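PDB 6C87: Rab GDP dissociation inhibitor alpha from Naegleria fowleri, which probably binds prenylated Rab GTPases in their GDP-bound state, slowing nucleotide release and carrying them between membranes and cytosol. Local coordinates for residues A[23-28]-A[243-248]; A[58-63]-A[69-74]; A[96-101]-A[426-431]; A[118-123]-A[381-386]; A[362-367]-A[375-380]. One frame throughout, in Å; residues are numbered along the deposited sequence.

Contact 1: A[23-28]-A[243-248]; sequences TECVIS and ELPQVF
P245, on the first turn of helix 243-254, meets C25 of helix 22-33, and one turn further on F248 covers the same cysteine. Both helices belong to the Rossmann-like part of the protein. Helix 22-33 is the crossover of a beta-alpha-beta unit between parallel strands 15-18 and 38-41, and helix 243-254 leads into the edge strand 259-260. The axes of the two short segments pass within 9.9 Å of each other, inclined by 25°.

At P245 the contact is light: the pyrrolidine CB comes to 4.1 Å from SG of C25. The cysteine torsion (chi1 -70°) puts SG beside its own backbone N, where it meets both CA and CB of P245.

F248 does most of the work. Its ring lies against the helix backbone, with the carbonyl oxygen of C25 above one face near the rim, 3.3 Å from CD1, and the amide nitrogen of V26 higher up over the centre. CB of C25 approaches CD2 of F248 at 3.8 Å. No hydrogen bond joins the segments; the touching residues are all buried, and apart from the C25-V26 peptide over the ring they meet through apolar groups. Y259 touches both C25 and F248, while L99 of helix 94-102 touches V26 and F248. At the far end of the ring, CG2 of V26 rests 3.8 Å from CZ of F248.

Contact 2: A[58-63]-A[69-74]; sequences QMFEKF and KPPASL
F60 reaches out from helix 56-64 and carries the whole contact with the segment 69-74 that follows shortly after in the chain. P70 lies flat against one face of its ring. CA of P70 sits 3.7 Å from the ring centroid and only 9° off the ring normal, a clear CH-pi contact. The proline ring extends from there back toward the root of the phenylalanine, bringing CG of P70 to 3.6 Å from CD1 of F60; the two rings point opposite ways as they overlap. Obliquely, the carbonyl carbon of K69 comes to 3.9 Å from CD2 of F60.

The partner chain is part of the loop between helix 56-64 and strand 82-83. Residues 70 and 71 have polyproline-II-like backbone angles, and 72-74 form a short 3-10 turn in which the amide of L74 bonds to the carbonyl of P71. The extended run carries P71 past the outer end of F60, where the two side chains cross at about a right angle, with CD of P71 3.6 Å from CZ of F60. The turn then brings back L74, whose CD1 stands 3.8 Å from CE1 of F60. L74 presents that methyl with CG anti to the carbonyl carbon (chi1 -71°). E389 of strand 389-400 touches both F60 and L74, and P70 also rests on L56 and D57 at the start of the helix.

Contact 3: A[96-101]-A[426-431]; sequences VKILRM and VDIVDI
This is a small, buried helix-to-helix contact in which a single isoleucine, I98 of helix 94-102, touches I428 and V429 of helix 422-436. It lies beside the Rossmann-like parallel sheet: helix 422-436 comes after the edge strand 409-411, and V26 of helix 22-33 packs on both I98 and I428, so three helices share this patch of core.

The reach is made by one methyl. The side chain of I98 is stretched out, with chi2 at 174°, and CG1 stands anti to the carbonyl carbon; this carries CD1 across the gap between helices whose nearest CA atoms, those of I98 and V429, are still 8.6 Å apart. The isoleucine comes in at a slant to both partners, and nothing polar takes part. W442 also touches I98, and F440 lies on V429, so the segment beyond helix 422-436 helps cover the contact. On the same helix as I98, R100 hydrogen-bonds through NH2 to the backbone oxygen of N227 in a second subunit.

Each neighbour offers its CG2 methyl, set differently on its backbone. CG2 of I428 is the looser partner at 4.2 Å from CD1 of I98, and CG2 of V429 comes closer, to 3.8 Å from that methyl.

Contact 4: A[118-123]-A[381-386]; sequences FVYHKG and LDLLNP
L383 approaches Y120 at a slant, its CD1 methyl equally close to two neighbouring ring atoms, 4.1 Å from CE2 and 4.1 Å from CD2 of the tyrosine. The meeting is light, with 82 Å² buried in all. The ring is held out toward the leucine because CG of Y120 stands anti to the backbone N (chi1 178°). The phenol is supported by a second aromatic group as well: the ring of F332 meets it with the planes inclined at about 30°.

The fork of the leucine is used on both prongs. While CD1 takes the tyrosine, CD2 of L383 lies 4.1 Å from the carbonyl oxygen of G123. That glycine belongs to a tight beta hairpin between strand 111-121 and strand 124-127, in which K122 and G123 both have positive phi and follow a type I' turn. The contact therefore joins the end of this hairpin in the mixed sheet to the C-terminal part of helix 378-384.

L383 comes off the helix toward the hairpin, whereas L381 and L384 take another side, resting on V364 of strand 360-367 and C313 of strand 302-315. The strand bearing Y120 is paired through backbone hydrogen bonds, F118 and Y120 with I331 and V119 with H126.

Contact 5: A[362-367]-A[375-380]; sequences AIVSTT and NEVKVV
Strand 362-367 runs under the chain of 375-380, where a weakly bonded helical turn gives way to helix 378-384, and the backbones come nearest at V364 and V377, with 7.2 Å between their CA atoms. The unit is a beta-alpha-beta crossover: strands 360-367 and 389-400 both pair antiparallel with strand 302-315 between them, and the helix covers that face of the sheet.

V364 is the centre of the apolar part. Its CG1 methyl, anti to the backbone N (chi1 -174°), lies 3.8 Å from CB of V377, the two valines overlapping flank to flank. V364 and V380 instead meet tip to tip, with CG2 of V364 at 3.7 Å from CG1 of V380. V377 occupies the N-cap position of helix 378-384, and its carbonyl accepts the amide of V380. Two residues along the strand, T366 turns CG2 to CG1 of V377 at 3.7 Å and gives its hydroxyl to the carbonyl of D342. I343 touches V364, T366 and V380 from the neighbouring strand.

At the end of the strand R339 bridges two acceptors that do not bond each other: NH2 bonds to the carbonyl oxygen of T367 while NH1 forms a salt bridge with OE1 of E376. That oxygen also accepts the amide of E369, and S370 holds OE2. OE1 of E376 and O of T367 lie 3.7 Å apart.

The five contacts fall into two main groups. Contacts 1 and 3 have centres 11 Å apart and meet beside the parallel sheet, where CD1 of I27 lies 3.5 Å from the backbone O of I428 and 3.7 Å from CG2 of I431. Contacts 4 and 5 are 10 Å apart between centres and share helix 378-384: CG2 of V379 comes to 3.6 Å from OH of Y120, and CD1 of L384 to 4.1 Å from CB of A362. Contact 2 stands by itself, its nearest atoms about 7 Å from contact 5 and about 11 Å from contact 1. Contacts 1 and 5 lie on opposite sides of the chain's centre, their own centres 28 Å apart, so the two groups occupy different parts of the chain.

Contact 1: A[23-28]-A[243-248]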
# COMPACT_ATOMS: atom_id res chain seq x y z
N THR A 23 -22.69 11.28 6.06
CA THR A 23 -22.04 9.98 5.98
C THR A 23 -22.65 9.11 4.89
O THR A 23 -21.93 8.50 4.09
CB THR A 23 -22.13 9.27 7.34
OG1 THR A 23 -21.36 10.01 8.30
CG2 THR A 23 -21.57 7.85 7.23
N GLU A 24 -23.98 9.04 4.84
CA GLU A 24 -24.64 8.24 3.81
C GLU A 24 -24.40 8.82 2.42
O GLU A 24 -24.15 8.07 1.47
CB GLU A 24 -26.13 8.13 4.11
CG GLU A 24 -26.52 7.10 5.18
CD GLU A 24 -26.05 7.47 6.59
OE1 GLU A 24 -26.09 8.67 6.96
OE2 GLU A 24 -25.65 6.55 7.34
N CYS A 25 -24.44 10.14 2.29
CA CYS A 25 -24.22 10.77 0.99
C CYS A 25 -22.83 10.46 0.45
O CYS A 25 -22.66 10.23 -0.75
CB CYS A 25 -24.43 12.28 1.10
SG CYS A 25 -26.16 12.80 1.36
N VAL A 26 -21.81 10.46 1.32
CA VAL A 26 -20.45 10.19 0.89
C VAL A 26 -20.27 8.72 0.53
O VAL A 26 -19.60 8.38 -0.45
CB VAL A 26 -19.45 10.63 1.98
CG1 VAL A 26 -18.03 10.22 1.59
CG2 VAL A 26 -19.54 12.13 2.19
N ILE A 27 -20.83 7.82 1.34
CA ILE A 27 -20.77 6.40 1.01
C ILE A 27 -21.48 6.14 -0.32
O ILE A 27 -20.96 5.42 -1.19
CB ILE A 27 -21.36 5.56 2.16
CG1 ILE A 27 -20.41 5.56 3.36
CG2 ILE A 27 -21.59 4.11 1.72
CD1 ILE A 27 -19.09 4.88 3.08
N SER A 28 -22.66 6.73 -0.50
CA SER A 28 -23.40 6.57 -1.75
C SER A 28 -22.60 7.09 -2.95
O SER A 28 -22.54 6.44 -3.99
CB SER A 28 -24.74 7.29 -1.64
OG SER A 28 -25.48 7.21 -2.84
N GLU A 243 -25.42 22.19 1.24
CA GLU A 243 -24.98 22.09 -0.15
C GLU A 243 -24.50 20.69 -0.49
O GLU A 243 -24.63 20.25 -1.63
CB GLU A 243 -23.86 23.10 -0.40
CG GLU A 243 -24.30 24.53 -0.24
CD GLU A 243 -25.19 24.99 -1.37
OE1 GLU A 243 -24.66 25.20 -2.49
OE2 GLU A 243 -26.42 25.09 -1.15
N LEU A 244 -23.98 19.96 0.49
CA LEU A 244 -23.39 18.65 0.21
C LEU A 244 -24.41 17.64 -0.30
O LEU A 244 -24.13 16.96 -1.30
CB LEU A 244 -22.64 18.16 1.44
CG LEU A 244 -21.27 18.85 1.57
CD1 LEU A 244 -20.72 18.80 2.97
CD2 LEU A 244 -20.28 18.23 0.58
N PRO A 245 -25.59 17.47 0.32
CA PRO A 245 -26.56 16.54 -0.28
C PRO A 245 -26.98 16.95 -1.67
O PRO A 245 -27.27 16.09 -2.51
CB PRO A 245 -27.74 16.57 0.70
CG PRO A 245 -27.16 17.04 1.98
CD PRO A 245 -26.09 18.02 1.59
N GLN A 246 -26.99 18.26 -1.96
CA GLN A 246 -27.43 18.71 -3.27
C GLN A 246 -26.47 18.25 -4.36
O GLN A 246 -26.90 17.70 -5.39
CB GLN A 246 -27.57 20.23 -3.28
CG GLN A 246 -28.98 20.70 -3.60
CD GLN A 246 -29.72 21.17 -2.36
OE1 GLN A 246 -30.94 21.05 -2.28
NE2 GLN A 246 -28.98 21.70 -1.39
N VAL A 247 -25.16 18.43 -4.15
CA VAL A 247 -24.19 18.01 -5.16
C VAL A 247 -24.12 16.49 -5.22
O VAL A 247 -23.94 15.92 -6.31
CB VAL A 247 -22.80 18.65 -4.95
CG1 VAL A 247 -22.87 20.17 -5.14
CG2 VAL A 247 -22.20 18.30 -3.59
N PHE A 248 -24.29 15.80 -4.08
CA PHE A 248 -24.27 14.34 -4.10
C PHE A 248 -25.49 13.75 -4.80
O PHE A 248 -25.39 12.67 -5.40
CB PHE A 248 -24.15 13.78 -2.68
CG PHE A 248 -22.74 13.66 -2.20
CD1 PHE A 248 -21.87 12.75 -2.80
CD2 PHE A 248 -22.27 14.44 -1.16
CE1 PHE A 248 -20.56 12.64 -2.37
CE2 PHE A 248 -20.96 14.33 -0.72
CZ PHE A 248 -20.11 13.43 -1.33

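Contact 2: A[58-63]-A[69-74]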
# COMPACT_ATOMS: atom_id res chain seq x y z
N GLN A 58 -38.55 27.50 9.69
CA GLN A 58 -38.44 26.07 10.00
C GLN A 58 -37.89 25.85 11.40
O GLN A 58 -38.30 24.90 12.09
CB GLN A 58 -37.59 25.37 8.94
CG GLN A 58 -38.25 25.30 7.56
CD GLN A 58 -37.31 24.82 6.46
OE1 GLN A 58 -36.10 25.08 6.48
NE2 GLN A 58 -37.87 24.10 5.48
N MET A 59 -36.94 26.69 11.84
CA MET A 59 -36.44 26.59 13.21
C MET A 59 -37.55 26.85 14.22
O MET A 59 -37.71 26.11 15.20
CB MET A 59 -35.30 27.58 13.43
CG MET A 59 -34.04 27.24 12.66
SD MET A 59 -33.16 25.83 13.34
CE MET A 59 -32.55 26.49 14.88
N PHE A 60 -38.33 27.91 14.00
CA PHE A 60 -39.42 28.23 14.91
C PHE A 60 -40.51 27.16 14.90
O PHE A 60 -41.09 26.86 15.95
CB PHE A 60 -40.01 29.61 14.58
CG PHE A 60 -39.35 30.73 15.34
CD1 PHE A 60 -38.06 31.13 15.03
CD2 PHE A 60 -40.02 31.36 16.38
CE1 PHE A 60 -37.45 32.16 15.74
CE2 PHE A 60 -39.42 32.39 17.09
CZ PHE A 60 -38.13 32.79 16.77
N GLU A 61 -40.82 26.58 13.74
CA GLU A 61 -41.78 25.47 13.74
C GLU A 61 -41.23 24.29 14.53
O GLU A 61 -41.93 23.71 15.36
CB GLU A 61 -42.14 25.06 12.31
N LYS A 62 -39.94 23.97 14.34
CA LYS A 62 -39.37 22.80 15.00
C LYS A 62 -39.25 23.00 16.51
O LYS A 62 -39.55 22.09 17.28
CB LYS A 62 -38.01 22.47 14.38
CG LYS A 62 -37.27 21.30 15.02
CD LYS A 62 -36.02 20.93 14.25
CE LYS A 62 -35.31 19.72 14.85
NZ LYS A 62 -36.06 18.45 14.64
N PHE A 63 -38.81 24.18 16.95
CA PHE A 63 -38.46 24.38 18.36
C PHE A 63 -39.49 25.17 19.16
O PHE A 63 -39.35 25.25 20.38
CB PHE A 63 -37.10 25.05 18.47
CG PHE A 63 -35.97 24.19 18.01
CD1 PHE A 63 -35.45 23.21 18.84
CD2 PHE A 63 -35.46 24.33 16.72
CE1 PHE A 63 -34.42 22.39 18.41
CE2 PHE A 63 -34.43 23.52 16.28
CZ PHE A 63 -33.90 22.55 17.13
N LYS A 69 -44.19 32.25 14.99
CA LYS A 69 -43.57 32.99 13.91
C LYS A 69 -42.39 33.80 14.43
O LYS A 69 -42.44 34.35 15.53
CB LYS A 69 -44.58 33.93 13.22
CG LYS A 69 -45.80 33.23 12.62
CD LYS A 69 -45.40 32.18 11.58
CE LYS A 69 -44.54 32.78 10.47
NZ LYS A 69 -44.11 31.76 9.48
N PRO A 70 -41.30 33.88 13.67
CA PRO A 70 -40.11 34.60 14.15
C PRO A 70 -40.33 36.10 14.18
O PRO A 70 -40.96 36.66 13.27
CB PRO A 70 -39.03 34.22 13.11
CG PRO A 70 -39.58 33.03 12.38
CD PRO A 70 -41.06 33.17 12.41
N PRO A 71 -39.81 36.78 15.20
CA PRO A 71 -39.92 38.25 15.24
C PRO A 71 -39.11 38.90 14.13
O PRO A 71 -38.08 38.39 13.69
CB PRO A 71 -39.35 38.61 16.61
CG PRO A 71 -38.47 37.46 16.98
CD PRO A 71 -39.10 36.24 16.37
N ALA A 72 -39.60 40.06 13.69
CA ALA A 72 -38.97 40.75 12.57
C ALA A 72 -37.52 41.13 12.87
O ALA A 72 -36.69 41.19 11.96
CB ALA A 72 -39.79 41.99 12.22
N SER A 73 -37.19 41.34 14.15
CA SER A 73 -35.84 41.75 14.52
C SER A 73 -34.78 40.71 14.16
O SER A 73 -33.59 41.04 14.12
CB SER A 73 -35.81 42.03 16.02
OG SER A 73 -36.10 40.85 16.76
N LEU A 74 -35.18 39.46 13.90
CA LEU A 74 -34.23 38.43 13.53
C LEU A 74 -33.87 38.45 12.05
O LEU A 74 -32.91 37.78 11.67
CB LEU A 74 -34.78 37.05 13.90
CG LEU A 74 -34.80 36.78 15.40
CD1 LEU A 74 -35.52 35.47 15.66
CD2 LEU A 74 -33.37 36.74 15.96

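Contact 3: A[96-101]-A[426-431]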
# COMPACT_ATOMS: atom_id res chain seq x y z
N VAL A 96 -11.98 16.19 3.41
CA VAL A 96 -11.68 16.94 2.19
C VAL A 96 -11.12 16.01 1.12
O VAL A 96 -11.43 16.14 -0.07
CB VAL A 96 -10.72 18.10 2.51
CG1 VAL A 96 -10.14 18.69 1.23
CG2 VAL A 96 -11.44 19.18 3.31
N LYS A 97 -10.27 15.06 1.53
CA LYS A 97 -9.70 14.13 0.56
C LYS A 97 -10.75 13.16 0.03
O LYS A 97 -10.77 12.85 -1.17
CB LYS A 97 -8.51 13.38 1.17
CG LYS A 97 -7.26 14.25 1.29
CD LYS A 97 -6.07 13.51 1.85
CE LYS A 97 -4.86 14.43 1.93
NZ LYS A 97 -3.61 13.70 2.26
N ILE A 98 -11.64 12.68 0.90
CA ILE A 98 -12.70 11.79 0.44
C ILE A 98 -13.65 12.52 -0.51
O ILE A 98 -14.05 11.97 -1.54
CB ILE A 98 -13.46 11.20 1.64
CG1 ILE A 98 -12.52 10.48 2.59
CG2 ILE A 98 -14.51 10.22 1.15
CD1 ILE A 98 -13.20 10.00 3.87
N LEU A 99 -14.02 13.75 -0.16
CA LEU A 99 -14.87 14.56 -1.02
C LEU A 99 -14.23 14.78 -2.39
O LEU A 99 -14.93 14.77 -3.41
CB LEU A 99 -15.14 15.91 -0.36
CG LEU A 99 -16.04 15.87 0.88
CD1 LEU A 99 -16.21 17.27 1.47
CD2 LEU A 99 -17.39 15.25 0.50
N ARG A 100 -12.91 14.97 -2.42
CA ARG A 100 -12.22 15.11 -3.70
C ARG A 100 -12.30 13.84 -4.53
O ARG A 100 -12.43 13.90 -5.76
CB ARG A 100 -10.77 15.52 -3.48
CG ARG A 100 -10.56 17.01 -3.23
CD ARG A 100 -9.15 17.32 -2.75
NE ARG A 100 -9.07 18.65 -2.17
CZ ARG A 100 -8.05 19.11 -1.45
NH1 ARG A 100 -7.00 18.32 -1.21
NH2 ARG A 100 -8.08 20.35 -0.96
N MET A 101 -12.24 12.68 -3.87
CA MET A 101 -12.30 11.41 -4.59
C MET A 101 -13.62 11.25 -5.34
O MET A 101 -13.66 10.68 -6.44
CB MET A 101 -12.11 10.26 -3.62
CG MET A 101 -10.70 10.08 -3.13
SD MET A 101 -10.72 8.77 -1.89
CE MET A 101 -10.61 7.34 -2.97
N VAL A 426 -13.57 9.21 9.71
CA VAL A 426 -13.14 7.89 10.16
C VAL A 426 -14.29 6.89 10.04
O VAL A 426 -14.09 5.73 9.66
CB VAL A 426 -12.58 7.97 11.60
CG1 VAL A 426 -12.42 6.60 12.21
CG2 VAL A 426 -11.24 8.70 11.60
N ASP A 427 -15.52 7.32 10.35
CA ASP A 427 -16.67 6.44 10.20
C ASP A 427 -16.92 6.09 8.73
O ASP A 427 -17.23 4.93 8.42
CB ASP A 427 -17.92 7.08 10.81
CG ASP A 427 -19.05 6.08 10.99
OD1 ASP A 427 -18.76 4.88 11.16
OD2 ASP A 427 -20.23 6.50 10.98
N ILE A 428 -16.79 7.06 7.82
CA ILE A 428 -17.00 6.79 6.40
C ILE A 428 -15.99 5.77 5.90
O ILE A 428 -16.34 4.79 5.22
CB ILE A 428 -16.91 8.09 5.58
CG1 ILE A 428 -18.14 8.97 5.82
CG2 ILE A 428 -16.73 7.76 4.11
CD1 ILE A 428 -17.97 10.39 5.32
N VAL A 429 -14.70 5.99 6.21
CA VAL A 429 -13.65 5.07 5.78
C VAL A 429 -13.90 3.68 6.33
O VAL A 429 -13.75 2.68 5.62
CB VAL A 429 -12.27 5.59 6.23
CG1 VAL A 429 -11.22 4.51 6.01
CG2 VAL A 429 -11.92 6.86 5.49
N ASP A 430 -14.27 3.59 7.61
CA ASP A 430 -14.52 2.29 8.20
C ASP A 430 -15.69 1.61 7.52
O ASP A 430 -15.62 0.42 7.18
CB ASP A 430 -14.75 2.44 9.70
CG ASP A 430 -15.02 1.12 10.37
OD1 ASP A 430 -14.19 0.20 10.20
OD2 ASP A 430 -16.03 1.02 11.09
N ILE A 431 -16.79 2.35 7.29
CA ILE A 431 -17.95 1.78 6.61
C ILE A 431 -17.57 1.27 5.22
O ILE A 431 -17.95 0.17 4.82
CB ILE A 431 -19.08 2.83 6.53
CG1 ILE A 431 -19.67 3.09 7.92
CG2 ILE A 431 -20.16 2.38 5.55
CD1 ILE A 431 -20.43 4.41 8.02

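Contact 4: A[118-123]-A[381-386]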
# COMPACT_ATOMS: atom_id res chain seq x y z
N PHE A 118 -9.90 29.43 18.48
CA PHE A 118 -9.77 29.85 19.87
C PHE A 118 -9.96 28.67 20.82
O PHE A 118 -10.65 27.70 20.50
CB PHE A 118 -10.78 30.93 20.22
CG PHE A 118 -10.57 32.19 19.48
CD1 PHE A 118 -11.12 32.37 18.23
CD2 PHE A 118 -9.77 33.19 20.02
CE1 PHE A 118 -10.89 33.54 17.52
CE2 PHE A 118 -9.54 34.36 19.32
CZ PHE A 118 -10.10 34.53 18.07
N VAL A 119 -9.36 28.80 22.00
CA VAL A 119 -9.41 27.78 23.04
C VAL A 119 -9.62 28.46 24.39
O VAL A 119 -9.16 29.59 24.62
CB VAL A 119 -8.12 26.90 23.02
CG1 VAL A 119 -6.90 27.73 23.30
CG2 VAL A 119 -8.23 25.74 23.99
N TYR A 120 -10.32 27.78 25.27
CA TYR A 120 -10.72 28.33 26.56
C TYR A 120 -9.70 28.05 27.65
O TYR A 120 -9.04 27.00 27.66
CB TYR A 120 -12.08 27.74 26.95
CG TYR A 120 -12.63 28.17 28.29
CD1 TYR A 120 -12.49 27.36 29.42
CD2 TYR A 120 -13.34 29.37 28.43
CE1 TYR A 120 -13.00 27.73 30.64
CE2 TYR A 120 -13.85 29.75 29.65
CZ TYR A 120 -13.69 28.93 30.75
OH TYR A 120 -14.21 29.30 31.97
N HIS A 121 -9.56 29.00 28.57
CA HIS A 121 -8.68 28.82 29.72
C HIS A 121 -9.06 29.84 30.79
O HIS A 121 -9.11 31.04 30.50
CB HIS A 121 -7.21 28.97 29.34
CG HIS A 121 -6.29 28.98 30.52
ND1 HIS A 121 -5.93 27.83 31.19
CD2 HIS A 121 -5.69 30.00 31.17
CE1 HIS A 121 -5.13 28.14 32.19
NE2 HIS A 121 -4.96 29.45 32.21
N LYS A 122 -9.34 29.35 32.00
CA LYS A 122 -9.59 30.19 33.18
C LYS A 122 -10.51 31.37 32.86
O LYS A 122 -10.18 32.53 33.09
CB LYS A 122 -8.27 30.67 33.79
N GLY A 123 -11.67 31.06 32.28
CA GLY A 123 -12.71 32.04 32.05
C GLY A 123 -12.53 32.91 30.83
O GLY A 123 -13.35 33.81 30.61
N LEU A 381 -22.43 29.64 27.12
CA LEU A 381 -23.50 30.58 26.83
C LEU A 381 -23.28 31.93 27.52
O LEU A 381 -23.64 32.97 26.96
CB LEU A 381 -24.84 30.00 27.27
CG LEU A 381 -25.18 28.71 26.54
CD1 LEU A 381 -26.50 28.16 27.04
CD2 LEU A 381 -25.24 28.98 25.03
N ASP A 382 -22.69 31.93 28.72
CA ASP A 382 -22.43 33.20 29.39
C ASP A 382 -21.45 34.05 28.59
O ASP A 382 -21.54 35.28 28.61
CB ASP A 382 -21.91 32.96 30.81
CG ASP A 382 -23.02 32.54 31.78
OD1 ASP A 382 -24.21 32.62 31.41
OD2 ASP A 382 -22.68 32.13 32.92
N LEU A 383 -20.54 33.42 27.85
CA LEU A 383 -19.61 34.18 27.04
C LEU A 383 -20.27 34.74 25.78
O LEU A 383 -19.73 35.68 25.19
CB LEU A 383 -18.42 33.30 26.66
CG LEU A 383 -17.55 32.81 27.82
CD1 LEU A 383 -16.59 31.71 27.39
CD2 LEU A 383 -16.78 33.96 28.41
N LEU A 384 -21.45 34.23 25.41
CA LEU A 384 -22.12 34.67 24.20
C LEU A 384 -23.11 35.81 24.44
O LEU A 384 -23.50 36.48 23.47
CB LEU A 384 -22.87 33.50 23.55
CG LEU A 384 -22.01 32.28 23.20
CD1 LEU A 384 -22.85 31.17 22.55
CD2 LEU A 384 -20.82 32.69 22.33
N ASN A 385 -23.50 36.06 25.68
CA ASN A 385 -24.55 37.02 25.96
C ASN A 385 -24.15 38.41 25.49
O ASN A 385 -22.98 38.78 25.57
CB ASN A 385 -24.86 37.04 27.45
CG ASN A 385 -25.70 35.86 27.89
OD1 ASN A 385 -26.65 35.47 27.19
ND2 ASN A 385 -25.36 35.27 29.03
N PRO A 386 -25.11 39.21 24.99
CA PRO A 386 -26.53 38.86 24.90
C PRO A 386 -26.90 37.96 23.71
O PRO A 386 -26.30 38.09 22.65
CB PRO A 386 -27.22 40.22 24.78
CG PRO A 386 -26.20 41.13 24.22
CD PRO A 386 -24.83 40.57 24.50

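Contact 5: A[362-367]-A[375-380]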
# COMPACT_ATOMS: atom_id res chain seq x y z
N ALA A 362 -24.03 30.85 16.51
CA ALA A 362 -23.06 30.21 17.40
C ALA A 362 -23.74 28.98 17.98
O ALA A 362 -24.80 29.08 18.60
CB ALA A 362 -22.58 31.16 18.51
N ILE A 363 -23.17 27.82 17.72
CA ILE A 363 -23.77 26.56 18.13
C ILE A 363 -22.83 25.90 19.14
O ILE A 363 -21.65 25.70 18.85
CB ILE A 363 -24.07 25.66 16.93
CG1 ILE A 363 -25.04 26.42 16.00
CG2 ILE A 363 -24.69 24.34 17.39
CD1 ILE A 363 -25.66 25.62 14.89
N VAL A 364 -23.36 25.61 20.32
CA VAL A 364 -22.61 25.04 21.43
C VAL A 364 -22.99 23.57 21.54
O VAL A 364 -24.18 23.23 21.54
CB VAL A 364 -22.89 25.78 22.74
CG1 VAL A 364 -21.97 25.27 23.85
CG2 VAL A 364 -22.73 27.29 22.53
N SER A 365 -21.98 22.70 21.62
CA SER A 365 -22.25 21.27 21.62
C SER A 365 -21.35 20.56 22.62
O SER A 365 -20.17 20.89 22.76
CB SER A 365 -22.06 20.67 20.22
OG SER A 365 -20.70 20.75 19.82
N THR A 366 -21.92 19.56 23.29
CA THR A 366 -21.13 18.71 24.16
C THR A 366 -21.91 17.42 24.39
O THR A 366 -23.12 17.36 24.18
CB THR A 366 -20.80 19.39 25.49
OG1 THR A 366 -19.80 18.63 26.19
CG2 THR A 366 -22.04 19.52 26.36
N THR A 367 -21.18 16.39 24.78
CA THR A 367 -21.81 15.16 25.23
C THR A 367 -22.49 15.43 26.57
O THR A 367 -21.93 16.10 27.44
CB THR A 367 -20.78 14.05 25.36
OG1 THR A 367 -20.27 13.71 24.07
CG2 THR A 367 -21.37 12.81 26.03
N ASN A 375 -27.52 23.41 31.58
CA ASN A 375 -26.60 24.01 32.54
C ASN A 375 -25.16 23.58 32.28
O ASN A 375 -24.23 24.30 32.68
CB ASN A 375 -27.04 23.67 33.96
CG ASN A 375 -26.17 24.31 35.01
OD1 ASN A 375 -25.35 23.64 35.65
ND2 ASN A 375 -26.34 25.62 35.20
N GLU A 376 -24.96 22.43 31.65
CA GLU A 376 -23.60 21.99 31.37
C GLU A 376 -22.88 22.94 30.41
O GLU A 376 -21.66 23.07 30.49
CB GLU A 376 -23.60 20.56 30.81
CG GLU A 376 -24.05 19.50 31.80
CD GLU A 376 -24.15 18.10 31.18
OE1 GLU A 376 -23.21 17.67 30.48
OE2 GLU A 376 -25.19 17.43 31.39
N VAL A 377 -23.61 23.61 29.51
CA VAL A 377 -23.00 24.55 28.57
C VAL A 377 -23.16 25.99 29.02
O VAL A 377 -22.85 26.91 28.25
CB VAL A 377 -23.57 24.38 27.14
CG1 VAL A 377 -23.30 22.98 26.61
CG2 VAL A 377 -25.06 24.70 27.10
N LYS A 378 -23.61 26.23 30.25
CA LYS A 378 -23.82 27.61 30.69
C LYS A 378 -22.51 28.40 30.68
O LYS A 378 -22.52 29.60 30.41
CB LYS A 378 -24.44 27.63 32.09
CG LYS A 378 -24.74 29.03 32.59
CD LYS A 378 -25.44 29.01 33.93
CE LYS A 378 -25.80 30.42 34.38
NZ LYS A 378 -24.60 31.20 34.79
N VAL A 379 -21.38 27.74 30.94
CA VAL A 379 -20.10 28.43 30.91
C VAL A 379 -19.85 29.02 29.53
O VAL A 379 -19.27 30.10 29.41
CB VAL A 379 -18.96 27.47 31.32
CG1 VAL A 379 -18.88 26.26 30.39
CG2 VAL A 379 -17.62 28.20 31.38
N VAL A 380 -20.30 28.34 28.47
CA VAL A 380 -20.11 28.87 27.12
C VAL A 380 -21.16 29.92 26.80
O VAL A 380 -20.84 30.99 26.28
CB VAL A 380 -20.13 27.72 26.09
CG1 VAL A 380 -19.91 28.28 24.70
CG2 VAL A 380 -19.09 26.67 26.43